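Local coordinates for protein nitrilotriacetate monooxygenase (Burkholderia pseudomallei, PDB 3SDO) that probably acts as an FMN-dependent monooxygenase of the luciferase-like TIM-barrel family, incorporating oxygen into its substrate, at residues A[52-57]-A[407-412]; A[46-51]-A[403-408]. All coordinates share one frame; numbering follows the deposited sequence.

Contact 1: A[52-57]-A[407-412]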
ATOM      1  N   ALA A  52      12.829 -19.365   8.077  1.00 19.29           N
ATOM      2  CA  ALA A  52      12.327 -20.649   8.589  1.00 18.96           C
ATOM      3  C   ALA A  52      11.547 -21.449   7.532  1.00 18.92           C
ATOM      4  O   ALA A  52      11.119 -22.589   7.775  1.00 19.29           O
ATOM      5  CB  ALA A  52      11.430 -20.375   9.816  1.00 18.97           C
ATOM      6  N   GLY A  53      11.332 -20.851   6.370  1.00 18.67           N
ATOM      7  CA  GLY A  53      10.564 -21.500   5.317  1.00 19.00           C
ATOM      8  C   GLY A  53       9.055 -21.314   5.373  1.00 18.41           C
ATOM      9  O   GLY A  53       8.313 -22.026   4.695  1.00 18.70           O
ATOM     10  N   ILE A  54       8.594 -20.342   6.147  1.00 17.68           N
ATOM     11  CA  ILE A  54       7.184 -19.978   6.141  1.00 17.31           C
ATOM     12  C   ILE A  54       6.841 -19.366   4.771  1.00 16.71           C
ATOM     13  O   ILE A  54       7.571 -18.555   4.232  1.00 15.67           O
ATOM     14  CB  ILE A  54       6.834 -19.059   7.352  1.00 16.64           C
ATOM     15  CG1 ILE A  54       6.944 -19.868   8.636  1.00 17.89           C
ATOM     16  CG2 ILE A  54       5.424 -18.485   7.245  1.00 16.87           C
ATOM     17  CD1 ILE A  54       6.721 -19.075   9.936  1.00 17.04           C
ATOM     18  N   ALA A  55       5.733 -19.800   4.198  1.00 17.25           N
ATOM     19  CA  ALA A  55       5.423 -19.504   2.775  1.00 16.81           C
ATOM     20  C   ALA A  55       4.993 -18.057   2.514  1.00 16.61           C
ATOM     21  O   ALA A  55       5.260 -17.510   1.441  1.00 16.46           O
ATOM     22  CB  ALA A  55       4.321 -20.424   2.293  1.00 17.34           C
ATOM     23  N   PHE A  56       4.254 -17.456   3.443  1.00 16.30           N
ATOM     24  CA  PHE A  56       3.773 -16.079   3.219  1.00 16.31           C
ATOM     25  C   PHE A  56       3.594 -15.320   4.530  1.00 16.48           C
ATOM     26  O   PHE A  56       3.383 -15.927   5.580  1.00 16.60           O
ATOM     27  CB  PHE A  56       2.478 -16.043   2.361  1.00 15.52           C
ATOM     28  CG  PHE A  56       1.324 -16.740   2.966  1.00 16.34           C
ATOM     29  CD1 PHE A  56       1.189 -18.104   2.834  1.00 14.97           C
ATOM     30  CD2 PHE A  56       0.362 -16.043   3.710  1.00 14.85           C
ATOM     31  CE1 PHE A  56       0.110 -18.769   3.417  1.00 17.31           C
ATOM     32  CE2 PHE A  56      -0.695 -16.700   4.290  1.00 17.56           C
ATOM     33  CZ  PHE A  56      -0.822 -18.064   4.158  1.00 17.39           C
ATOM     34  N   ALA A  57       3.752 -14.000   4.448  1.00 15.84           N
ATOM     35  CA  ALA A  57       3.353 -13.066   5.494  1.00 16.04           C
ATOM     36  C   ALA A  57       1.999 -12.491   5.083  1.00 16.72           C
ATOM     37  O   ALA A  57       1.804 -12.160   3.907  1.00 16.91           O
ATOM     38  CB  ALA A  57       4.412 -11.932   5.654  1.00 16.40           C
ATOM     39  N   ASP A 407       9.614 -18.920  19.230  1.00 20.99           N
ATOM     40  CA  ASP A 407       9.371 -20.278  19.751  1.00 21.19           C
ATOM     41  C   ASP A 407       8.925 -21.214  18.655  1.00 21.39           C
ATOM     42  O   ASP A 407       9.370 -22.379  18.579  1.00 21.09           O
ATOM     43  CB  ASP A 407       8.286 -20.293  20.825  1.00 21.72           C
ATOM     44  CG  ASP A 407       8.743 -19.706  22.155  1.00 23.91           C
ATOM     45  OD1 ASP A 407       9.938 -19.399  22.318  1.00 23.92           O
ATOM     46  OD2 ASP A 407       7.866 -19.522  23.036  1.00 24.84           O
ATOM     47  N   PHE A 408       7.988 -20.748  17.832  1.00 21.63           N
ATOM     48  CA  PHE A 408       7.420 -21.610  16.822  1.00 21.92           C
ATOM     49  C   PHE A 408       8.485 -22.027  15.806  1.00 22.26           C
ATOM     50  O   PHE A 408       8.630 -23.215  15.495  1.00 21.77           O
ATOM     51  CB  PHE A 408       6.225 -20.948  16.130  1.00 21.95           C
ATOM     52  CG  PHE A 408       5.610 -21.805  15.087  1.00 24.10           C
ATOM     53  CD1 PHE A 408       6.014 -21.696  13.765  1.00 27.21           C
ATOM     54  CD2 PHE A 408       4.664 -22.764  15.433  1.00 26.70           C
ATOM     55  CE1 PHE A 408       5.473 -22.518  12.793  1.00 28.75           C
ATOM     56  CE2 PHE A 408       4.129 -23.584  14.470  1.00 28.10           C
ATOM     57  CZ  PHE A 408       4.539 -23.464  13.145  1.00 27.54           C
ATOM     58  N   VAL A 409       9.244 -21.063  15.295  1.00 22.63           N
ATOM     59  CA  VAL A 409      10.231 -21.380  14.256  1.00 22.78           C
ATOM     60  C   VAL A 409      11.424 -22.157  14.804  1.00 23.22           C
ATOM     61  O   VAL A 409      11.957 -23.020  14.120  1.00 23.96           O
ATOM     62  CB  VAL A 409      10.715 -20.117  13.452  1.00 22.99           C
ATOM     63  CG1 VAL A 409       9.537 -19.455  12.747  1.00 23.35           C
ATOM     64  CG2 VAL A 409      11.434 -19.130  14.322  1.00 24.83           C
ATOM     65  N   ASP A 410      11.839 -21.869  16.030  1.00 23.82           N
ATOM     66  CA  ASP A 410      13.002 -22.538  16.597  1.00 24.41           C
ATOM     67  C   ASP A 410      12.678 -23.934  17.142  1.00 24.34           C
ATOM     68  O   ASP A 410      13.530 -24.820  17.119  1.00 23.67           O
ATOM     69  CB  ASP A 410      13.649 -21.667  17.684  1.00 25.79           C
ATOM     70  CG  ASP A 410      14.338 -20.425  17.116  1.00 26.81           C
ATOM     71  OD1 ASP A 410      14.484 -20.276  15.879  1.00 30.23           O
ATOM     72  OD2 ASP A 410      14.737 -19.581  17.916  1.00 32.05           O
ATOM     73  N   HIS A 411      11.447 -24.143  17.604  1.00 24.31           N
ATOM     74  CA  HIS A 411      11.114 -25.372  18.313  1.00 24.76           C
ATOM     75  C   HIS A 411      10.066 -26.250  17.656  1.00 23.19           C
ATOM     76  O   HIS A 411      10.178 -27.450  17.722  1.00 24.14           O
ATOM     77  CB  HIS A 411      10.753 -25.054  19.754  1.00 25.85           C
ATOM     78  CG  HIS A 411      11.862 -24.368  20.476  1.00 31.65           C
ATOM     79  ND1 HIS A 411      11.804 -23.039  20.835  1.00 38.93           N
ATOM     80  CD2 HIS A 411      13.107 -24.792  20.793  1.00 36.34           C
ATOM     81  CE1 HIS A 411      12.947 -22.689  21.400  1.00 41.03           C
ATOM     82  NE2 HIS A 411      13.757 -23.736  21.384  1.00 41.96           N
ATOM     83  N   VAL A 412       9.062 -25.679  17.008  1.00 21.56           N
ATOM     84  CA  VAL A 412       8.043 -26.501  16.380  1.00 19.87           C
ATOM     85  C   VAL A 412       8.420 -26.968  14.972  1.00 19.56           C
ATOM     86  O   VAL A 412       8.324 -28.175  14.667  1.00 17.95           O
ATOM     87  CB  VAL A 412       6.667 -25.823  16.381  1.00 19.99           C
ATOM     88  CG1 VAL A 412       5.664 -26.743  15.760  1.00 18.82           C
ATOM     89  CG2 VAL A 412       6.255 -25.472  17.825  1.00 19.54           C
TER
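A52 and V409 mark the closest backbone approach here, their CA atoms 6.1 Å apart where the turn leading into strand 56-59 passes the flank of helix 401-418. At this turn G53 takes a positive phi of 87° and closes a Schellman motif, which turns the chain out of helix 39-51; A52 and I54 are the residues of 52-57 that touch helix 401-418. Both converge on one valine. The CB of A52 points at the helix and meets V409 CG1 at 3.6 Å, with V409 CB hardly farther away at 3.7 Å; the small A52 lets the valine lie close against the turn. I54 reaches the same valine end first: its CG1 lies beside the backbone N and chi2 is extended (176°), which carries CD1 outward to lie 4.0 Å from V409 CG1. The isoleucine and valine side chains run roughly perpendicular to each other, so the touch is made by a methyl end and not by lengthwise contact. V409 CG1 thus serves both residues at once. The junction is wholly apolar and small, burying 124 Å² in all. Beyond it, A52 also rests on L413 of the same helix, and I54 reaches L405 and L396, the latter in strand 393-396. F408 meets F12 edge-to-face and packs on P275. Backbone bonds tie A55 and F56 to F12 and V14 of strand 11-15, and A55 and A57 to G94 and V96 of strand 94-100, placing the turn at the end of the parallel barrel where its strands begin, against helix 401-418.

Contact 2: A[46-51]-A[403-408]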
ATOM      1  N   ALA A  46       9.168 -10.545   9.357  1.00 17.90           N
ATOM      2  CA  ALA A  46       9.052 -11.132   8.018  1.00 18.01           C
ATOM      3  C   ALA A  46      10.289 -11.961   7.676  1.00 18.08           C
ATOM      4  O   ALA A  46      10.162 -13.064   7.139  1.00 17.84           O
ATOM      5  CB  ALA A  46       8.788 -10.047   6.934  1.00 17.68           C
ATOM      6  N   ARG A  47      11.474 -11.449   8.022  1.00 18.41           N
ATOM      7  CA  ARG A  47      12.735 -12.170   7.752  1.00 18.56           C
ATOM      8  C   ARG A  47      12.884 -13.427   8.592  1.00 18.66           C
ATOM      9  O   ARG A  47      13.321 -14.453   8.106  1.00 18.50           O
ATOM     10  CB  ARG A  47      13.943 -11.254   7.950  1.00 18.33           C
ATOM     11  CG  ARG A  47      14.073 -10.250   6.813  1.00 18.85           C
ATOM     12  CD  ARG A  47      15.192  -9.292   7.072  1.00 20.10           C
ATOM     13  NE  ARG A  47      15.523  -8.485   5.898  1.00 19.95           N
ATOM     14  CZ  ARG A  47      16.326  -7.432   5.940  1.00 25.09           C
ATOM     15  NH1 ARG A  47      16.851  -7.027   7.108  1.00 26.22           N
ATOM     16  NH2 ARG A  47      16.628  -6.788   4.823  1.00 25.68           N
ATOM     17  N   ARG A  48      12.471 -13.337   9.846  1.00 19.04           N
ATOM     18  CA  ARG A  48      12.454 -14.481  10.755  1.00 18.80           C
ATOM     19  C   ARG A  48      11.599 -15.599  10.173  1.00 18.18           C
ATOM     20  O   ARG A  48      12.017 -16.762  10.133  1.00 18.73           O
ATOM     21  CB  ARG A  48      11.895 -14.044  12.110  1.00 18.89           C
ATOM     22  CG  ARG A  48      12.171 -14.983  13.260  1.00 19.66           C
ATOM     23  CD  ARG A  48      13.616 -14.905  13.686  1.00 23.47           C
ATOM     24  NE  ARG A  48      13.823 -15.410  15.036  1.00 26.27           N
ATOM     25  CZ  ARG A  48      14.122 -16.667  15.352  1.00 26.14           C
ATOM     26  NH1 ARG A  48      14.273 -17.603  14.426  1.00 27.33           N
ATOM     27  NH2 ARG A  48      14.306 -16.976  16.616  1.00 27.06           N
ATOM     28  N   ALA A  49      10.398 -15.252   9.719  1.00 17.35           N
ATOM     29  CA  ALA A  49       9.511 -16.231   9.101  1.00 16.86           C
ATOM     30  C   ALA A  49      10.094 -16.790   7.791  1.00 16.04           C
ATOM     31  O   ALA A  49      10.094 -18.002   7.574  1.00 14.79           O
ATOM     32  CB  ALA A  49       8.112 -15.619   8.862  1.00 15.47           C
ATOM     33  N   GLU A  50      10.606 -15.902   6.947  1.00 16.11           N
ATOM     34  CA  GLU A  50      11.157 -16.287   5.658  1.00 16.85           C
ATOM     35  C   GLU A  50      12.332 -17.253   5.837  1.00 17.92           C
ATOM     36  O   GLU A  50      12.459 -18.246   5.117  1.00 16.39           O
ATOM     37  CB  GLU A  50      11.617 -15.050   4.873  1.00 17.29           C
ATOM     38  CG  GLU A  50      12.252 -15.369   3.528  1.00 18.71           C
ATOM     39  CD  GLU A  50      12.594 -14.115   2.733  1.00 22.35           C
ATOM     40  OE1 GLU A  50      13.515 -13.372   3.153  1.00 21.20           O
ATOM     41  OE2 GLU A  50      11.927 -13.861   1.702  1.00 19.04           O
ATOM     42  N   ASN A  51      13.205 -16.952   6.785  1.00 17.78           N
ATOM     43  CA  ASN A  51      14.376 -17.796   6.981  1.00 19.45           C
ATOM     44  C   ASN A  51      14.016 -19.216   7.484  1.00 19.56           C
ATOM     45  O   ASN A  51      14.802 -20.144   7.321  1.00 20.58           O
ATOM     46  CB  ASN A  51      15.332 -17.124   7.959  1.00 20.33           C
ATOM     47  CG  ASN A  51      16.039 -15.927   7.360  1.00 23.57           C
ATOM     48  OD1 ASN A  51      16.022 -15.714   6.139  1.00 24.86           O
ATOM     49  ND2 ASN A  51      16.719 -15.165   8.218  1.00 24.86           N
ATOM     50  N   PHE A 403       8.120 -13.371  21.024  1.00 21.58           N
ATOM     51  CA  PHE A 403       8.474 -14.721  21.487  1.00 21.17           C
ATOM     52  C   PHE A 403       7.634 -15.791  20.826  1.00 20.06           C
ATOM     53  O   PHE A 403       8.112 -16.893  20.619  1.00 21.08           O
ATOM     54  CB  PHE A 403       8.410 -14.849  23.010  1.00 21.99           C
ATOM     55  CG  PHE A 403       7.038 -15.115  23.547  1.00 22.29           C
ATOM     56  CD1 PHE A 403       6.555 -16.402  23.621  1.00 20.33           C
ATOM     57  CD2 PHE A 403       6.239 -14.077  23.984  1.00 23.10           C
ATOM     58  CE1 PHE A 403       5.299 -16.656  24.133  1.00 23.50           C
ATOM     59  CE2 PHE A 403       4.980 -14.321  24.491  1.00 23.93           C
ATOM     60  CZ  PHE A 403       4.504 -15.614  24.567  1.00 23.43           C
ATOM     61  N   GLY A 404       6.391 -15.471  20.470  1.00 20.09           N
ATOM     62  CA  GLY A 404       5.532 -16.443  19.794  1.00 19.02           C
ATOM     63  C   GLY A 404       6.134 -17.017  18.521  1.00 18.64           C
ATOM     64  O   GLY A 404       6.172 -18.247  18.326  1.00 17.57           O
ATOM     65  N   LEU A 405       6.574 -16.138  17.621  1.00 18.12           N
ATOM     66  CA  LEU A 405       7.167 -16.609  16.382  1.00 18.49           C
ATOM     67  C   LEU A 405       8.529 -17.264  16.616  1.00 18.81           C
ATOM     68  O   LEU A 405       8.836 -18.285  15.998  1.00 19.69           O
ATOM     69  CB  LEU A 405       7.312 -15.464  15.381  1.00 18.56           C
ATOM     70  CG  LEU A 405       7.820 -15.797  13.976  1.00 18.48           C
ATOM     71  CD1 LEU A 405       6.859 -16.717  13.226  1.00 18.90           C
ATOM     72  CD2 LEU A 405       7.993 -14.479  13.206  1.00 19.45           C
ATOM     73  N   ASP A 406       9.361 -16.670  17.475  1.00 19.19           N
ATOM     74  CA  ASP A 406      10.665 -17.249  17.788  1.00 19.94           C
ATOM     75  C   ASP A 406      10.502 -18.700  18.257  1.00 20.47           C
ATOM     76  O   ASP A 406      11.182 -19.597  17.757  1.00 20.59           O
ATOM     77  CB  ASP A 406      11.384 -16.468  18.885  1.00 20.56           C
ATOM     78  CG  ASP A 406      11.793 -15.070  18.453  1.00 22.01           C
ATOM     79  OD1 ASP A 406      11.672 -14.724  17.263  1.00 25.22           O
ATOM     80  OD2 ASP A 406      12.253 -14.319  19.312  1.00 22.77           O
ATOM     81  N   ASP A 407       9.614 -18.920  19.230  1.00 20.99           N
ATOM     82  CA  ASP A 407       9.371 -20.278  19.751  1.00 21.19           C
ATOM     83  C   ASP A 407       8.925 -21.214  18.655  1.00 21.39           C
ATOM     84  O   ASP A 407       9.370 -22.379  18.579  1.00 21.09           O
ATOM     85  CB  ASP A 407       8.286 -20.293  20.825  1.00 21.72           C
ATOM     86  CG  ASP A 407       8.743 -19.706  22.155  1.00 23.91           C
ATOM     87  OD1 ASP A 407       9.938 -19.399  22.318  1.00 23.92           O
ATOM     88  OD2 ASP A 407       7.866 -19.522  23.036  1.00 24.84           O
ATOM     89  N   PHE A 408       7.988 -20.748  17.832  1.00 21.63           N
ATOM     90  CA  PHE A 408       7.420 -21.610  16.822  1.00 21.92           C
ATOM     91  C   PHE A 408       8.485 -22.027  15.806  1.00 22.26           C
ATOM     92  O   PHE A 408       8.630 -23.215  15.495  1.00 21.77           O
ATOM     93  CB  PHE A 408       6.225 -20.948  16.130  1.00 21.95           C
ATOM     94  CG  PHE A 408       5.610 -21.805  15.087  1.00 24.10           C
ATOM     95  CD1 PHE A 408       6.014 -21.696  13.765  1.00 27.21           C
ATOM     96  CD2 PHE A 408       4.664 -22.764  15.433  1.00 26.70           C
ATOM     97  CE1 PHE A 408       5.473 -22.518  12.793  1.00 28.75           C
ATOM     98  CE2 PHE A 408       4.129 -23.584  14.470  1.00 28.10           C
ATOM     99  CZ  PHE A 408       4.539 -23.464  13.145  1.00 27.54           C
TER
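The guanidinium of R48 has the CA of D406 over one of its faces, and its plane stands 33° from that of the D406 carboxylate, so the two flat groups meet obliquely and not as a coplanar, two-pronged pair. Their side chains cross at about a right angle. Contact is made through NE, 3.2 Å from D406 OD1, in a salt bridge whose hydrogen bond is weak because the N-H is poorly aimed (121°); R48 NH2 stands 3.5 Å from the same oxygen. A bend at chi2 folds the arginine chain round to bring its head over the aspartate. Beside this polar pair the packing is apolar. L405 points at the other helix and its CD2 branch comes within 4.1 Å of R48 CB and 4.5 Å of A49 CB, so the leucine lies against the base of the arginine and the small alanine beside it. The two helical segments run almost parallel, 13° apart, with axes 10.4 Å distant at their closest. The contact joins the helices that follow the adjacent barrel strands 11-15 and 393-396. Towards the barrel, A49 also touches I54 and I93, and L405 meets L398. The stronger polar partners lie just beyond the segments: R48 NH2 forms a salt bridge with D410, and D406 OD1 one with R45. Basic and acidic groups consequently alternate along the helix pair, R45, D406, R48 and D410, each aspartate lying beside an arginine. Such mutual pairing would be expected to keep the two aspartates ionised, with the weak R48 to D406 bond linking two stronger ones while L405 and A49 supply the buried apolar part.

In the fold
Contacts 1 and 2 are successive parts of one interface, their centres about 5 Å apart, and share D407 and F408 of helix 401-418. Along the first arm, 46-51 comes before 52-57, as helix 39-51 gives way to strand 56-59; on the second, 403-408 precedes 407-412, so both arms advance in the same direction. Direct contacts tie them: R48 NH2 lies 2.9 Å from D410 OD2 in a salt bridge, I54 N probably hydrogen-bonds A49 O (3.1 Å), and I54 CD1 packs on L405 CD1. Some 350 residues separate the arms, so the pair packs helices flanking the seam where strands 11-15 and 393-396 pair, away from the predicted FMN-binding residues.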